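Local coordinates for protein aromatic-L-amino-acid decarboxylase (Catharanthus roseus, PDB 6EEW) that catalyses the pyridoxal phosphate-dependent decarboxylation of L-tryptophan to tryptamine and of 5-hydroxy-L-tryptophan to serotonin, working as a homodimer, at residues T133-I138 and F373-L378; S263-D268 and R420-V425; H285-Y290 and S312-P317. All coordinates share one frame; numbering follows the deposited sequence.

How the contacts relate
All three contacts are buried, but at different depths: the centre of contact 3 lies about 7 Å from the centre of the chain, that of contact 2 about 14 Å and that of contact 1 about 19 Å, the last two on opposite sides of the chain's centre. Contact 3 pairs two neighbouring strands of the main sheet through backbone bonds. Contact 1 packs a helix against the start of another, with no hydrogen bond across it. Contact 2 joins a loop to the C-terminal antiparallel sheet, by one hydrogen bond from an asparagine amide and a bridging water. Contact 3 touches both others: Pro317 CB meets Leu378 CD2 at 3.8 Å, and Tyr290 OH lies 3.0 Å from Ser423 N, a probable hydrogen bond.

Contact 1. Residues T133-I138 and F373-L378; sequences TELEMI and FRSLKL
Ser375 is pressed against Leu135 and Glu136 in a buried packing contact between helix 130-146 and the chain leading into helix 375-409, beside strand 160-164 at the edge of the main sheet within this chain. The small serine lets the backbones come close, with the CA atoms of Glu136 and Ser375 only 4.9 Å apart. Ser375 CB sits 3.4 Å from Glu136 CA and also touches the CB of the glutamate. With OG between its own backbone N and carbonyl carbon (chi1 63°), the hydroxyl faces the Leu135-Glu136 peptide, and Leu135 CG lies 3.7 Å from Ser375 OG. Although this OG is also 3.3 Å from Glu136 N, the angle is too poor for a hydrogen bond, and none crosses the contact.

Leu135 reaches over the serine with CG anti to its backbone N (chi1 -179°), which carries CD2 to the far segment. There CD2 meets Phe373 CE1 at 3.9 Å, the leucine crossing the phenylalanine at about a right angle, and rests 4.0 Å from Leu376 CA. Leu376 CB, from the ring's own segment, lies over one face of Phe373 toward the rim, while Leu135 CD2 comes in obliquely near CE1 and CZ.

In this pyridoxal phosphate fold the long helix 375-409 runs from the large domain toward the C-terminal antiparallel sheet. Glu136 OE2 accepts from Ile163 N of strand 160-164 and Arg374 NH1 donates to Ile163 O, while Glu136 OE1 forms a salt bridge with Arg371. Glu136 OE2 and Arg374 NH1 themselves stay 5.6 Å apart. The second subunit is also close, its Ile63 packing on Leu135 and its Met89 on Phe373.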
loop_
_atom_site.group_PDB
_atom_site.type_symbol
_atom_site.label_atom_id
_atom_site.label_comp_id
_atom_site.label_asym_id
_atom_site.label_seq_id
_atom_site.Cartn_x
_atom_site.Cartn_y
_atom_site.Cartn_z
ATOM N N THR A 133 -10.296 -7.770 10.457
ATOM C CA THR A 133 -11.294 -7.775 9.390
ATOM C C THR A 133 -12.663 -7.291 9.865
ATOM O O THR A 133 -13.338 -6.506 9.173
ATOM C CB THR A 133 -11.397 -9.180 8.806
ATOM O OG1 THR A 133 -10.198 -9.484 8.081
ATOM C CG2 THR A 133 -12.592 -9.297 7.914
ATOM N N GLU A 134 -13.106 -7.770 11.026
ATOM C CA GLU A 134 -14.425 -7.404 11.513
ATOM C C GLU A 134 -14.501 -5.913 11.826
ATOM O O GLU A 134 -15.469 -5.240 11.440
ATOM C CB GLU A 134 -14.785 -8.250 12.732
ATOM C CG GLU A 134 -14.918 -9.729 12.405
ATOM C CD GLU A 134 -15.954 -10.415 13.282
ATOM O OE1 GLU A 134 -16.698 -9.697 13.983
ATOM O OE2 GLU A 134 -16.047 -11.661 13.263
ATOM N N LEU A 135 -13.485 -5.373 12.501
ATOM C CA LEU A 135 -13.479 -3.948 12.782
ATOM C C LEU A 135 -13.427 -3.150 11.494
ATOM O O LEU A 135 -13.980 -2.053 11.431
ATOM C CB LEU A 135 -12.297 -3.571 13.679
ATOM C CG LEU A 135 -12.251 -2.072 14.040
ATOM C CD1 LEU A 135 -13.432 -1.664 14.945
ATOM C CD2 LEU A 135 -10.939 -1.677 14.700
ATOM N N GLU A 136 -12.766 -3.668 10.455
ATOM C CA GLU A 136 -12.774 -2.922 9.201
ATOM C C GLU A 136 -14.172 -2.851 8.608
ATOM O O GLU A 136 -14.614 -1.787 8.153
ATOM C CB GLU A 136 -11.804 -3.543 8.207
ATOM C CG GLU A 136 -11.698 -2.776 6.894
ATOM C CD GLU A 136 -10.345 -2.959 6.222
ATOM O OE1 GLU A 136 -9.372 -3.333 6.929
ATOM O OE2 GLU A 136 -10.247 -2.686 4.999
ATOM N N MET A 137 -14.887 -3.973 8.599
ATOM C CA MET A 137 -16.263 -3.940 8.127
ATOM C C MET A 137 -17.098 -2.936 8.924
ATOM O O MET A 137 -17.834 -2.113 8.351
ATOM C CB MET A 137 -16.871 -5.336 8.205
ATOM C CG MET A 137 -16.152 -6.382 7.399
ATOM S SD MET A 137 -16.767 -8.036 7.751
ATOM C CE MET A 137 -18.447 -7.938 7.118
ATOM N N ILE A 138 -16.989 -2.985 10.254
ATOM C CA ILE A 138 -17.784 -2.090 11.095
ATOM C C ILE A 138 -17.439 -0.632 10.803
ATOM O O ILE A 138 -18.327 0.224 10.690
ATOM C CB ILE A 138 -17.579 -2.420 12.582
ATOM C CG1 ILE A 138 -18.110 -3.813 12.911
ATOM C CG2 ILE A 138 -18.302 -1.435 13.421
ATOM C CD1 ILE A 138 -17.645 -4.307 14.270
ATOM N N PHE A 373 -3.305 -3.791 9.783
ATOM C CA PHE A 373 -4.525 -3.585 10.561
ATOM C C PHE A 373 -5.016 -2.145 10.337
ATOM O O PHE A 373 -4.977 -1.277 11.213
ATOM C CB PHE A 373 -4.246 -3.899 12.031
ATOM C CG PHE A 373 -5.473 -3.962 12.885
ATOM C CD1 PHE A 373 -6.693 -3.502 12.408
ATOM C CD2 PHE A 373 -5.408 -4.467 14.171
ATOM C CE1 PHE A 373 -7.820 -3.547 13.190
ATOM C CE2 PHE A 373 -6.526 -4.519 14.971
ATOM C CZ PHE A 373 -7.734 -4.055 14.491
ATOM N N ARG A 374 -5.518 -1.915 9.126
ATOM C CA ARG A 374 -5.721 -0.563 8.624
ATOM C C ARG A 374 -6.851 0.174 9.343
ATOM O O ARG A 374 -6.802 1.400 9.480
ATOM C CB ARG A 374 -6.013 -0.615 7.117
ATOM C CG ARG A 374 -4.867 -1.083 6.218
ATOM C CD ARG A 374 -5.308 -1.259 4.751
ATOM N NE ARG A 374 -4.191 -1.708 3.924
ATOM C CZ ARG A 374 -4.299 -2.181 2.684
ATOM N NH1 ARG A 374 -5.487 -2.277 2.101
ATOM N NH2 ARG A 374 -3.215 -2.564 2.019
ATOM N N SER A 375 -7.884 -0.540 9.787
ATOM C CA SER A 375 -9.096 0.106 10.274
ATOM C C SER A 375 -8.948 0.655 11.686
ATOM O O SER A 375 -9.755 1.506 12.099
ATOM C CB SER A 375 -10.257 -0.890 10.239
ATOM O OG SER A 375 -10.003 -1.979 11.126
ATOM N N LEU A 376 -7.930 0.201 12.422
ATOM C CA LEU A 376 -7.798 0.574 13.826
ATOM C C LEU A 376 -7.719 2.086 13.985
ATOM O O LEU A 376 -8.413 2.677 14.820
ATOM C CB LEU A 376 -6.548 -0.074 14.420
ATOM C CG LEU A 376 -6.296 0.148 15.910
ATOM C CD1 LEU A 376 -7.362 -0.576 16.780
ATOM C CD2 LEU A 376 -4.865 -0.271 16.287
ATOM N N LYS A 377 -6.850 2.728 13.210
ATOM C CA LYS A 377 -6.670 4.158 13.390
ATOM C C LYS A 377 -7.928 4.927 12.998
ATOM O O LYS A 377 -8.254 5.930 13.638
ATOM C CB LYS A 377 -5.446 4.627 12.600
ATOM C CG LYS A 377 -5.584 4.544 11.082
ATOM C CD LYS A 377 -4.366 5.179 10.421
ATOM C CE LYS A 377 -4.362 5.014 8.909
ATOM N NZ LYS A 377 -3.154 5.677 8.267
ATOM N N LEU A 378 -8.670 4.462 11.985
ATOM C CA LEU A 378 -9.932 5.126 11.647
ATOM C C LEU A 378 -10.933 5.015 12.792
ATOM O O LEU A 378 -11.585 6.000 13.164
ATOM C CB LEU A 378 -10.542 4.531 10.384
ATOM C CG LEU A 378 -10.151 5.078 9.015
ATOM C CD1 LEU A 378 -11.173 4.569 7.997
ATOM C CD2 LEU A 378 -10.076 6.606 9.017
#

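Contact 2. Residues S263-D268 and R420-V425; sequences STTATD and RNFSLV
Thr265 and Leu424 meet here at a slant, with Asn421 reaching in to tie the loop 263-268 to the segment that leads into strand 424-429. Thr265 stands at a turn with left-handed backbone angles (phi 49°, psi 44°) and presents its side chain to the other segment. Its methyl CG2 packs 3.7 Å from Leu424 CD2 and also touches Leu424 CB. The same CD2 reaches 3.4 Å from Ser263 O, a carbonyl oxygen that Arg469 NE of the neighbouring strand satisfies.

Asn421 supplies the single direct hydrogen bond: its ND2 donates to Thr265 O at 2.7 Å, with an N-H...O angle of 147°. The acceptor lies close to the plane of the amide, whereas the donor is tilted from the plane of the Thr265 carbonyl.

Beside the amide, the Phe422 ring offers its edge to both threonines. Thr267 CG2 lies 3.8 Å from Phe422 CE2, near the ring plane, and Thr265 CB sits at CD2 of the same edge. A water bridges the two segments, taking the Phe422 N-H at 2.8 Å from Phe422 N and donating to Thr265 OG1 at 3.2 Å.

The contact joins the large domain to the C-terminal antiparallel sheet close to the active site. Thr262, immediately before the loop, probably binds pyridoxal phosphate, as in related decarboxylases, and Tyr290 packs on Thr265. Chemically the join is mixed: methyl groups and a ring edge give it bulk, while the Asn421 amide and the shared water satisfy backbone polar atoms, so directional bonds as well as apolar packing hold the loop.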
loop_
_atom_site.group_PDB
_atom_site.type_symbol
_atom_site.label_atom_id
_atom_site.label_comp_id
_atom_site.label_asym_id
_atom_site.label_seq_id
_atom_site.Cartn_x
_atom_site.Cartn_y
_atom_site.Cartn_z
ATOM N N SER A 263 -6.430 20.269 -9.330
ATOM C CA SER A 263 -6.061 21.621 -9.735
ATOM C C SER A 263 -6.899 22.678 -9.013
ATOM O O SER A 263 -6.366 23.496 -8.249
ATOM C CB SER A 263 -6.192 21.752 -11.249
ATOM O OG SER A 263 -5.274 20.878 -11.874
ATOM N N THR A 264 -8.216 22.683 -9.243
ATOM C CA THR A 264 -9.082 23.749 -8.746
ATOM C C THR A 264 -10.226 23.230 -7.881
ATOM O O THR A 264 -11.120 24.006 -7.530
ATOM C CB THR A 264 -9.657 24.545 -9.915
ATOM O OG1 THR A 264 -10.414 23.661 -10.747
ATOM C CG2 THR A 264 -8.551 25.169 -10.743
ATOM N N THR A 265 -10.206 21.954 -7.500
ATOM C CA THR A 265 -11.338 21.326 -6.818
ATOM C C THR A 265 -12.636 21.605 -7.570
ATOM O O THR A 265 -13.662 21.959 -6.983
ATOM C CB THR A 265 -11.437 21.743 -5.344
ATOM O OG1 THR A 265 -11.520 23.169 -5.214
ATOM C CG2 THR A 265 -10.249 21.234 -4.562
ATOM N N ALA A 266 -12.577 21.478 -8.897
ATOM C CA ALA A 266 -13.793 21.377 -9.693
ATOM C C ALA A 266 -14.644 20.212 -9.195
ATOM O O ALA A 266 -14.179 19.330 -8.474
ATOM C CB ALA A 266 -13.453 21.189 -11.171
ATOM N N THR A 267 -15.926 20.235 -9.550
ATOM C CA THR A 267 -16.871 19.223 -9.085
ATOM C C THR A 267 -17.671 18.701 -10.266
ATOM O O THR A 267 -18.390 19.466 -10.920
ATOM C CB THR A 267 -17.826 19.794 -8.020
ATOM O OG1 THR A 267 -18.427 20.994 -8.512
ATOM C CG2 THR A 267 -17.112 20.118 -6.730
ATOM N N ASP A 268 -17.549 17.422 -10.533
ATOM C CA ASP A 268 -18.398 16.835 -11.558
ATOM C C ASP A 268 -19.763 16.524 -10.967
ATOM O O ASP A 268 -19.846 16.058 -9.828
ATOM C CB ASP A 268 -17.770 15.563 -12.117
ATOM C CG ASP A 268 -16.416 15.810 -12.746
ATOM O OD1 ASP A 268 -16.282 16.805 -13.492
ATOM O OD2 ASP A 268 -15.485 15.017 -12.473
ATOM N N ARG A 420 -14.486 29.159 -5.021
ATOM C CA ARG A 420 -13.971 28.348 -3.924
ATOM C C ARG A 420 -15.077 27.412 -3.453
ATOM O O ARG A 420 -16.051 27.863 -2.849
ATOM C CB ARG A 420 -13.482 29.242 -2.785
ATOM C CG ARG A 420 -13.059 28.472 -1.535
ATOM C CD ARG A 420 -13.214 29.290 -0.256
ATOM N NE ARG A 420 -14.591 29.720 -0.059
ATOM C CZ ARG A 420 -15.569 28.937 0.385
ATOM N NH1 ARG A 420 -15.337 27.667 0.678
ATOM N NH2 ARG A 420 -16.789 29.422 0.518
ATOM N N ASN A 421 -14.931 26.110 -3.734
ATOM C CA ASN A 421 -15.930 25.123 -3.335
ATOM C C ASN A 421 -15.680 24.546 -1.952
ATOM O O ASN A 421 -16.629 24.150 -1.271
ATOM C CB ASN A 421 -15.943 23.953 -4.321
ATOM C CG ASN A 421 -16.274 24.374 -5.735
ATOM O OD1 ASN A 421 -17.222 25.127 -5.968
ATOM N ND2 ASN A 421 -15.486 23.887 -6.691
ATOM N N PHE A 422 -14.425 24.452 -1.537
ATOM C CA PHE A 422 -14.082 23.826 -0.270
ATOM C C PHE A 422 -13.012 24.650 0.434
ATOM O O PHE A 422 -13.247 25.804 0.803
ATOM C CB PHE A 422 -13.618 22.382 -0.514
ATOM C CG PHE A 422 -14.604 21.552 -1.301
ATOM C CD1 PHE A 422 -15.676 20.937 -0.668
ATOM C CD2 PHE A 422 -14.480 21.413 -2.670
ATOM C CE1 PHE A 422 -16.591 20.174 -1.386
ATOM C CE2 PHE A 422 -15.386 20.651 -3.393
ATOM C CZ PHE A 422 -16.447 20.029 -2.740
ATOM N N SER A 423 -11.829 24.066 0.634
ATOM C CA SER A 423 -10.763 24.714 1.386
ATOM C C SER A 423 -9.664 25.286 0.492
ATOM O O SER A 423 -8.697 25.860 1.008
ATOM C CB SER A 423 -10.165 23.737 2.398
ATOM O OG SER A 423 -9.008 24.298 2.969
ATOM N N LEU A 424 -9.764 25.110 -0.821
ATOM C CA LEU A 424 -8.711 25.523 -1.743
ATOM C C LEU A 424 -9.143 26.800 -2.437
ATOM O O LEU A 424 -10.240 26.852 -3.000
ATOM C CB LEU A 424 -8.419 24.434 -2.782
ATOM C CG LEU A 424 -7.757 24.939 -4.063
ATOM C CD1 LEU A 424 -6.347 25.448 -3.790
ATOM C CD2 LEU A 424 -7.756 23.861 -5.135
ATOM N N VAL A 425 -8.271 27.810 -2.421
ATOM C CA VAL A 425 -8.543 29.113 -3.031
ATOM C C VAL A 425 -7.595 29.301 -4.210
ATOM O O VAL A 425 -6.371 29.304 -4.035
ATOM C CB VAL A 425 -8.380 30.255 -2.010
ATOM C CG1 VAL A 425 -8.726 31.614 -2.625
ATOM C CG2 VAL A 425 -9.194 29.987 -0.778
HETATM O O HOH W 1 -11.952 25.008 -2.659
#

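Contact 3. Residues H285-Y290 and S312-P317; sequences HVDAAY and SLSLSP
Val286 and Leu313 form the apolar centre, on one face of two neighbouring parallel strands, and Ala288 adds its methyl group to them. Leu313, with CG anti to its backbone N (chi1 161°), bends its CD1 back over the other strand, 3.7 Å from Val286 CG1 and 4.0 Å from Ala288 CB. Trp331 of strand 328-332 packs on Leu313 beyond.

The backbones run alongside, 12° apart in direction, and exchange bonds in the staggered manner of a parallel pair. Val286 N donates to Ser312 O, and Val286 O accepts from Ser314 N at 2.9 Å. Ala288 N then donates to Ser314 O. Past the strands, Ser316 N donates to Ala289 O at 3.0 Å, which keeps the two chains together as they leave the sheet.

On the opposite face the surface turns polar. The His285 ring is held at both nitrogens: ND1 bonds Ser312 OG at 2.6 Å and NE2 bonds Ser314 OG at 3.0 Å, both hydroxyls lying near the ring plane. Two grips of this kind fix the rotation of the imidazole. Ser312 OG has a further partner in Trp283 NE1. Farther along the same face, a water donates to Asp287 OD1 at 2.7 Å and is also bonded to Ser314 OG, linking the strands near the active site.

Asp287 OD2 lies close to N1, the pyridine nitrogen of the pyridoxal phosphate carried by Lys319, the residue after the tryptophan-binding His318. Adjacent parallel strands joined through helix 298-301 make a beta-alpha-beta unit, and an aspartate at the end of such a strand, facing the pyridine nitrogen, is the hallmark of fold-type I pyridoxal phosphate enzymes.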
loop_
_atom_site.group_PDB
_atom_site.type_symbol
_atom_site.label_atom_id
_atom_site.label_comp_id
_atom_site.label_asym_id
_atom_site.label_seq_id
_atom_site.Cartn_x
_atom_site.Cartn_y
_atom_site.Cartn_z
ATOM N N HIS A 285 -17.554 5.571 -11.189
ATOM C CA HIS A 285 -16.829 5.626 -9.935
ATOM C C HIS A 285 -16.628 7.088 -9.593
ATOM O O HIS A 285 -16.212 7.879 -10.448
ATOM C CB HIS A 285 -15.469 4.911 -10.017
ATOM C CG HIS A 285 -14.619 5.128 -8.807
ATOM N ND1 HIS A 285 -14.691 4.323 -7.691
ATOM C CD2 HIS A 285 -13.724 6.104 -8.510
ATOM C CE1 HIS A 285 -13.864 4.784 -6.764
ATOM N NE2 HIS A 285 -13.263 5.861 -7.239
ATOM N N VAL A 286 -16.930 7.443 -8.354
ATOM C CA VAL A 286 -16.754 8.800 -7.871
ATOM C C VAL A 286 -15.461 8.835 -7.072
ATOM O O VAL A 286 -15.342 8.192 -6.016
ATOM C CB VAL A 286 -17.959 9.270 -7.053
ATOM C CG1 VAL A 286 -17.668 10.606 -6.426
ATOM C CG2 VAL A 286 -19.178 9.365 -7.976
ATOM N N ASP A 287 -14.485 9.571 -7.611
ATOM C CA ASP A 287 -13.224 9.847 -6.924
ATOM C C ASP A 287 -13.442 11.083 -6.060
ATOM O O ASP A 287 -13.509 12.207 -6.566
ATOM C CB ASP A 287 -12.088 10.068 -7.917
ATOM C CG ASP A 287 -10.782 10.469 -7.228
ATOM O OD1 ASP A 287 -10.656 10.265 -5.994
ATOM O OD2 ASP A 287 -9.869 10.977 -7.915
ATOM N N ALA A 288 -13.583 10.870 -4.755
ATOM C CA ALA A 288 -13.692 11.980 -3.825
ATOM C C ALA A 288 -12.515 11.947 -2.868
ATOM O O ALA A 288 -12.703 11.984 -1.648
ATOM C CB ALA A 288 -15.020 11.929 -3.067
ATOM N N ALA A 289 -11.299 11.841 -3.412
ATOM C CA ALA A 289 -10.129 11.720 -2.550
ATOM C C ALA A 289 -10.099 12.830 -1.508
ATOM O O ALA A 289 -10.027 12.568 -0.303
ATOM C CB ALA A 289 -8.851 11.750 -3.381
ATOM N N TYR A 290 -10.218 14.078 -1.950
ATOM C CA TYR A 290 -10.112 15.202 -1.019
ATOM C C TYR A 290 -11.479 15.619 -0.487
ATOM O O TYR A 290 -11.728 15.531 0.721
ATOM C CB TYR A 290 -9.389 16.381 -1.692
ATOM C CG TYR A 290 -9.617 17.749 -1.074
ATOM C CD1 TYR A 290 -8.959 18.127 0.092
ATOM C CD2 TYR A 290 -10.467 18.680 -1.678
ATOM C CE1 TYR A 290 -9.153 19.385 0.654
ATOM C CE2 TYR A 290 -10.681 19.954 -1.114
ATOM C CZ TYR A 290 -10.019 20.291 0.043
ATOM O OH TYR A 290 -10.207 21.529 0.599
ATOM N N SER A 312 -19.261 3.031 -7.681
ATOM C CA SER A 312 -18.310 2.974 -6.579
ATOM C C SER A 312 -17.948 4.379 -6.148
ATOM O O SER A 312 -18.168 5.351 -6.877
ATOM C CB SER A 312 -17.047 2.166 -6.936
ATOM O OG SER A 312 -16.483 2.497 -8.210
ATOM N N LEU A 313 -17.422 4.475 -4.924
ATOM C CA LEU A 313 -17.038 5.760 -4.357
ATOM C C LEU A 313 -15.765 5.603 -3.541
ATOM O O LEU A 313 -15.570 4.581 -2.878
ATOM C CB LEU A 313 -18.163 6.340 -3.483
ATOM C CG LEU A 313 -17.744 7.417 -2.487
ATOM C CD1 LEU A 313 -17.492 8.739 -3.212
ATOM C CD2 LEU A 313 -18.814 7.565 -1.421
ATOM N N SER A 314 -14.883 6.598 -3.608
ATOM C CA SER A 314 -13.691 6.573 -2.771
ATOM C C SER A 314 -13.418 7.946 -2.160
ATOM O O SER A 314 -13.748 8.992 -2.731
ATOM C CB SER A 314 -12.467 6.062 -3.560
ATOM O OG SER A 314 -12.117 6.912 -4.638
ATOM N N LEU A 315 -12.825 7.919 -0.969
ATOM C CA LEU A 315 -12.327 9.133 -0.328
ATOM C C LEU A 315 -11.110 8.778 0.504
ATOM O O LEU A 315 -11.021 7.672 1.021
ATOM C CB LEU A 315 -13.399 9.800 0.549
ATOM C CG LEU A 315 -13.956 9.254 1.868
ATOM C CD1 LEU A 315 -13.112 9.632 3.101
ATOM C CD2 LEU A 315 -15.380 9.783 2.030
ATOM N N SER A 316 -10.185 9.725 0.649
ATOM C CA SER A 316 -8.946 9.469 1.376
ATOM C C SER A 316 -8.907 10.185 2.723
ATOM O O SER A 316 -8.557 11.374 2.788
ATOM C CB SER A 316 -7.738 9.882 0.531
ATOM O OG SER A 316 -7.487 8.933 -0.494
ATOM N N PRO A 317 -9.213 9.506 3.827
ATOM C CA PRO A 317 -8.930 10.082 5.152
ATOM C C PRO A 317 -7.528 10.676 5.311
ATOM O O PRO A 317 -7.347 11.590 6.122
ATOM C CB PRO A 317 -9.140 8.885 6.089
ATOM C CG PRO A 317 -10.183 8.052 5.381
ATOM C CD PRO A 317 -9.968 8.245 3.903
HETATM O O HOH W 2 -10.475 8.686 -3.822
#